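Local coordinates for apical membrane antigen 1-like protein, soluble form (Toxoplasma gondii, PDB 3ZLE) that may take part in host cell invasion by the parasite, as a sporozoite paralogue of the moving-junction antigen AMA1, at residues Y307-K310 and T315-A318; D248-K253 and W257-A262. All coordinates share one frame; numbering follows the deposited sequence.

Contact 1. Residues Y307-K310 and T315-A318; sequences YLEK and TICA
The loop end of an antiparallel beta hairpin, made by strands 303-308 and 315-320 in the middle of a four-stranded sheet of the AMA1 ectoplasmic region, brings Tyr307 against Ile316. These two residues form a hydrogen-bonded pair. Ile316 N donates to Tyr307 O at 2.8 Å, almost straight at the hydrogen (172°), and the return bond from Tyr307 N to Ile316 O is 3.1 Å long and lies in the carbonyl plane. Tyr307 O also receives a CA-H...O contact from Thr315 CA at 3.3 Å. One step on, Leu308 and Thr315 make a non-hydrogen-bonded pair with their CA atoms 4.4 Å apart.

On the face that carries Tyr307 and Ile316, the phenol leans across the neighbouring strand. With CG lodged between the backbone N and the carbonyl carbon (chi1 63°), the ring reaches over Ile316 and lays one face on its CB, which stands 4.1 Å above the plane toward the rim. Ala318 meets the same ring at its edge, CB to Tyr307 CE1 at 4.0 Å. Glu309 lies along the CG1 branch of Ile316, its chain bent at chi2 with OE1 3.9 Å from Ile316 CG1. Ser247 of the adjoining edge strand also touches Ile316 and Ala318. Two backbone bonds thus fix the pairing of the strands, while the Tyr307 ring gives the buried isoleucine apolar cover, to which Glu309 adds only its aliphatic CB; the carboxylate gains no polar partner from Ile316.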
loop_
_atom_site.group_PDB
_atom_site.type_symbol
_atom_site.label_atom_id
_atom_site.label_comp_id
_atom_site.label_asym_id
_atom_site.label_seq_id
_atom_site.Cartn_x
_atom_site.Cartn_y
_atom_site.Cartn_z
ATOM N N TYR A 307 8.231 -5.452 -17.483
ATOM C CA TYR A 307 8.327 -5.463 -18.948
ATOM C C TYR A 307 9.093 -6.630 -19.515
ATOM O O TYR A 307 9.739 -7.388 -18.792
ATOM C CB TYR A 307 8.904 -4.143 -19.461
ATOM C CG TYR A 307 10.309 -3.885 -18.983
ATOM C CD1 TYR A 307 10.552 -3.465 -17.692
ATOM C CD2 TYR A 307 11.402 -4.177 -19.797
ATOM C CE1 TYR A 307 11.845 -3.242 -17.250
ATOM C CE2 TYR A 307 12.688 -3.948 -19.378
ATOM C CZ TYR A 307 12.905 -3.478 -18.102
ATOM O OH TYR A 307 14.196 -3.269 -17.686
ATOM N N LEU A 308 8.910 -6.840 -20.806
ATOM C CA LEU A 308 9.611 -7.851 -21.546
ATOM C C LEU A 308 10.876 -7.202 -22.084
ATOM O O LEU A 308 10.793 -6.247 -22.839
ATOM C CB LEU A 308 8.723 -8.319 -22.704
ATOM C CG LEU A 308 9.320 -9.233 -23.791
ATOM C CD1 LEU A 308 9.964 -10.458 -23.173
ATOM C CD2 LEU A 308 8.233 -9.647 -24.768
ATOM N N GLU A 309 12.035 -7.616 -21.561
ATOM C CA GLU A 309 13.325 -7.154 -22.087
ATOM C C GLU A 309 13.530 -7.616 -23.523
ATOM O O GLU A 309 13.623 -8.818 -23.788
ATOM C CB GLU A 309 14.465 -7.651 -21.218
ATOM C CG GLU A 309 15.731 -6.839 -21.362
ATOM C CD GLU A 309 16.426 -6.615 -20.036
ATOM O OE1 GLU A 309 16.928 -7.603 -19.459
ATOM O OE2 GLU A 309 16.446 -5.452 -19.561
ATOM N N LYS A 310 13.524 -6.657 -24.450
ATOM C CA LYS A 310 13.594 -6.945 -25.884
ATOM C C LYS A 310 14.858 -7.740 -26.177
ATOM O O LYS A 310 14.892 -8.570 -27.095
ATOM C CB LYS A 310 13.606 -5.633 -26.684
ATOM C CG LYS A 310 13.184 -5.773 -28.144
ATOM C CD LYS A 310 14.210 -5.146 -29.092
ATOM C CE LYS A 310 14.051 -3.632 -29.210
ATOM N NZ LYS A 310 14.952 -3.040 -30.251
ATOM N N THR A 315 10.794 -11.577 -18.943
ATOM C CA THR A 315 10.069 -10.589 -18.159
ATOM C C THR A 315 10.806 -10.152 -16.897
ATOM O O THR A 315 11.170 -10.960 -16.035
ATOM C CB THR A 315 8.612 -10.993 -17.833
ATOM O OG1 THR A 315 8.604 -12.173 -17.063
ATOM C CG2 THR A 315 7.784 -11.201 -19.113
ATOM N N ILE A 316 10.962 -8.845 -16.779
ATOM C CA ILE A 316 11.744 -8.234 -15.707
ATOM C C ILE A 316 10.789 -7.465 -14.761
ATOM O O ILE A 316 9.929 -6.744 -15.225
ATOM C CB ILE A 316 12.743 -7.236 -16.349
ATOM C CG1 ILE A 316 13.640 -7.960 -17.361
ATOM C CG2 ILE A 316 13.597 -6.529 -15.310
ATOM C CD1 ILE A 316 14.269 -9.246 -16.831
ATOM N N CYS A 317 10.970 -7.620 -13.449
ATOM C CA CYS A 317 10.410 -6.697 -12.452
ATOM C C CYS A 317 11.489 -5.724 -11.982
ATOM O O CYS A 317 12.363 -6.091 -11.177
ATOM C CB CYS A 317 9.948 -7.477 -11.258
ATOM S SG CYS A 317 8.955 -6.532 -10.100
ATOM N N ALA A 318 11.484 -4.518 -12.528
ATOM C CA ALA A 318 12.516 -3.506 -12.206
ATOM C C ALA A 318 11.985 -2.553 -11.160
ATOM O O ALA A 318 11.192 -1.646 -11.464
ATOM C CB ALA A 318 12.928 -2.728 -13.450
#

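Contact 2. Residues D248-K253 and W257-A262; sequences DQATNK and WKRVFA
Arg259 extends its guanidinium from the helix to the backbone of 248-250, where NH2 lies 3.8 Å from the methyl CB of Ala250 and at the same distance from Asp248 CB. The direct hydrogen bond to the strand is Arg259 NH2 to Gln249 O, 2.7 Å long and 162° at the hydrogen. The oxygen sits close to the guanidinium plane, yet the donor stands well above the plane of the carbonyl, 65° out of it, and does not use a lone pair. Asp248 O is also at the edge of the group, 3.3 Å from NH2. A water adds a bridge, accepting from both Asp248 N and Arg259 NH2.

CG of Arg259 is anti to the backbone N (chi1 -172°), and bends at chi2 and chi3 then turn the group to the strand end. Here the chain leaves edge strand 246-249 and turns into helix 253-262, with Asn252 as the N-cap, its OD1 accepting from Glu255 N. Glu255 also forms a salt bridge with Arg259 NH1, so the guanidinium links Glu255 of the first helical turn to the end of strand 246-249; the acid would be expected to help balance its charge. In the helix itself, Trp257 N bonds to Lys253 O at 2.9 Å, an i to i+4 bond of the first turn. The Trp257 indole leads away to Tyr336, its NE1 bonded to Gly340 O, whereas Lys253 NZ forms a salt bridge with Glu344.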
loop_
_atom_site.group_PDB
_atom_site.type_symbol
_atom_site.label_atom_id
_atom_site.label_comp_id
_atom_site.label_asym_id
_atom_site.label_seq_id
_atom_site.Cartn_x
_atom_site.Cartn_y
_atom_site.Cartn_z
ATOM N N ASP A 248 15.270 -8.310 -11.162
ATOM C CA ASP A 248 15.330 -9.706 -11.463
ATOM C C ASP A 248 14.138 -10.097 -12.338
ATOM O O ASP A 248 13.268 -9.285 -12.608
ATOM C CB ASP A 248 15.354 -10.522 -10.173
ATOM C CG ASP A 248 16.534 -10.173 -9.280
ATOM O OD1 ASP A 248 17.584 -9.693 -9.792
ATOM O OD2 ASP A 248 16.432 -10.417 -8.062
ATOM N N GLN A 249 14.197 -11.295 -12.893
ATOM C CA GLN A 249 13.141 -11.813 -13.715
ATOM C C GLN A 249 11.922 -12.087 -12.816
ATOM O O GLN A 249 12.063 -12.409 -11.646
ATOM C CB GLN A 249 13.630 -13.097 -14.412
ATOM C CG GLN A 249 12.570 -13.862 -15.178
ATOM C CD GLN A 249 11.968 -15.004 -14.378
ATOM O OE1 GLN A 249 12.482 -15.385 -13.328
ATOM N NE2 GLN A 249 10.883 -15.570 -14.886
ATOM N N ALA A 250 10.730 -11.980 -13.371
ATOM C CA ALA A 250 9.530 -12.463 -12.675
ATOM C C ALA A 250 8.776 -13.383 -13.606
ATOM O O ALA A 250 8.743 -13.150 -14.812
ATOM C CB ALA A 250 8.645 -11.290 -12.260
ATOM N N THR A 251 8.126 -14.398 -13.050
ATOM C CA THR A 251 7.433 -15.382 -13.875
ATOM C C THR A 251 6.214 -14.753 -14.506
ATOM O O THR A 251 5.896 -15.021 -15.665
ATOM C CB THR A 251 6.965 -16.584 -13.047
ATOM O OG1 THR A 251 7.976 -16.938 -12.096
ATOM C CG2 THR A 251 6.657 -17.782 -13.967
ATOM N N ASN A 252 5.541 -13.893 -13.742
ATOM C CA ASN A 252 4.382 -13.175 -14.257
ATOM C C ASN A 252 4.111 -11.902 -13.461
ATOM O O ASN A 252 4.682 -11.684 -12.410
ATOM C CB ASN A 252 3.141 -14.069 -14.268
ATOM C CG ASN A 252 2.838 -14.651 -12.908
ATOM O OD1 ASN A 252 2.827 -13.944 -11.911
ATOM N ND2 ASN A 252 2.705 -15.966 -12.848
ATOM N N LYS A 253 3.296 -11.036 -14.031
ATOM C CA LYS A 253 3.205 -9.666 -13.592
ATOM C C LYS A 253 2.683 -9.542 -12.147
ATOM O O LYS A 253 3.228 -8.795 -11.350
ATOM C CB LYS A 253 2.359 -8.868 -14.587
ATOM C CG LYS A 253 0.884 -9.241 -14.637
ATOM C CD LYS A 253 0.279 -8.655 -15.915
ATOM C CE LYS A 253 -1.179 -9.011 -16.141
ATOM N NZ LYS A 253 -1.646 -8.187 -17.322
ATOM N N TRP A 257 3.987 -7.583 -8.829
ATOM C CA TRP A 257 3.139 -6.756 -7.998
ATOM C C TRP A 257 3.340 -7.075 -6.503
ATOM O O TRP A 257 3.426 -6.186 -5.675
ATOM C CB TRP A 257 1.675 -6.945 -8.427
ATOM C CG TRP A 257 0.666 -6.358 -7.455
ATOM C CD1 TRP A 257 0.376 -5.043 -7.275
ATOM C CD2 TRP A 257 -0.157 -7.087 -6.522
ATOM N NE1 TRP A 257 -0.593 -4.899 -6.294
ATOM C CE2 TRP A 257 -0.939 -6.136 -5.824
ATOM C CE3 TRP A 257 -0.356 -8.448 -6.268
ATOM C CZ2 TRP A 257 -1.885 -6.499 -4.828
ATOM C CZ3 TRP A 257 -1.310 -8.818 -5.284
ATOM C CH2 TRP A 257 -2.106 -7.845 -4.633
ATOM N N LYS A 258 3.478 -8.350 -6.184
ATOM C CA LYS A 258 3.785 -8.779 -4.826
ATOM C C LYS A 258 5.181 -8.416 -4.365
ATOM O O LYS A 258 5.406 -8.161 -3.179
ATOM C CB LYS A 258 3.606 -10.265 -4.716
ATOM C CG LYS A 258 2.179 -10.647 -4.485
ATOM C CD LYS A 258 2.000 -12.145 -4.489
ATOM C CE LYS A 258 0.556 -12.452 -4.204
ATOM N NZ LYS A 258 0.197 -13.868 -4.369
ATOM N N ARG A 259 6.117 -8.402 -5.305
ATOM C CA ARG A 259 7.509 -8.218 -4.988
ATOM C C ARG A 259 7.798 -6.802 -4.561
ATOM O O ARG A 259 8.611 -6.577 -3.675
ATOM C CB ARG A 259 8.357 -8.569 -6.204
ATOM C CG ARG A 259 9.847 -8.593 -5.947
ATOM C CD ARG A 259 10.465 -9.856 -6.551
ATOM N NE ARG A 259 10.951 -9.662 -7.903
ATOM C CZ ARG A 259 10.987 -10.626 -8.841
ATOM N NH1 ARG A 259 10.469 -11.814 -8.611
ATOM N NH2 ARG A 259 11.543 -10.387 -10.007
ATOM N N VAL A 260 7.242 -5.837 -5.281
ATOM C CA VAL A 260 7.502 -4.461 -4.978
ATOM C C VAL A 260 7.039 -4.120 -3.564
ATOM O O VAL A 260 7.718 -3.397 -2.835
ATOM C CB VAL A 260 6.862 -3.567 -6.044
ATOM C CG1 VAL A 260 5.344 -3.695 -6.055
ATOM C CG2 VAL A 260 7.346 -2.172 -5.986
ATOM N N PHE A 261 5.961 -4.736 -3.124
ATOM C CA PHE A 261 5.426 -4.440 -1.814
ATOM C C PHE A 261 6.340 -5.053 -0.751
ATOM O O PHE A 261 6.574 -4.458 0.303
ATOM C CB PHE A 261 3.992 -5.037 -1.672
ATOM C CG PHE A 261 3.437 -4.926 -0.274
ATOM C CD1 PHE A 261 3.007 -3.683 0.234
ATOM C CD2 PHE A 261 3.480 -6.010 0.576
ATOM C CE1 PHE A 261 2.492 -3.579 1.491
ATOM C CE2 PHE A 261 2.957 -5.906 1.867
ATOM C CZ PHE A 261 2.525 -4.673 2.332
ATOM N N ALA A 262 6.851 -6.242 -1.029
ATOM C CA ALA A 262 7.645 -6.977 -0.019
ATOM C C ALA A 262 9.136 -6.671 -0.065
ATOM O O ALA A 262 9.881 -7.189 0.732
ATOM C CB ALA A 262 7.418 -8.480 -0.145
HETATM O O HOH W 1 13.055 -7.819 -9.418
#

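Contacts 1 and 2 share one sheet, because strand 315-320 of the hairpin lies beside edge strand 246-249, and their centres are about 11 Å apart. Thr315 O to Ala250 N (2.9 Å) and Cys317 N to Asp248 O (3.0 Å) are probable hydrogen bonds joining them, and the Cys256-Cys317 disulfide ties the helix to the hairpin. Both contacts are partly buried. Contact 1 holds neighbouring strands by reciprocal backbone bonds and apolar cover over a buried isoleucine; contact 2 sets a helix on the strand end, largely through a charged side chain, a carbonyl and a water. Cys317 CB packs against Arg259 NH2 where the two meet.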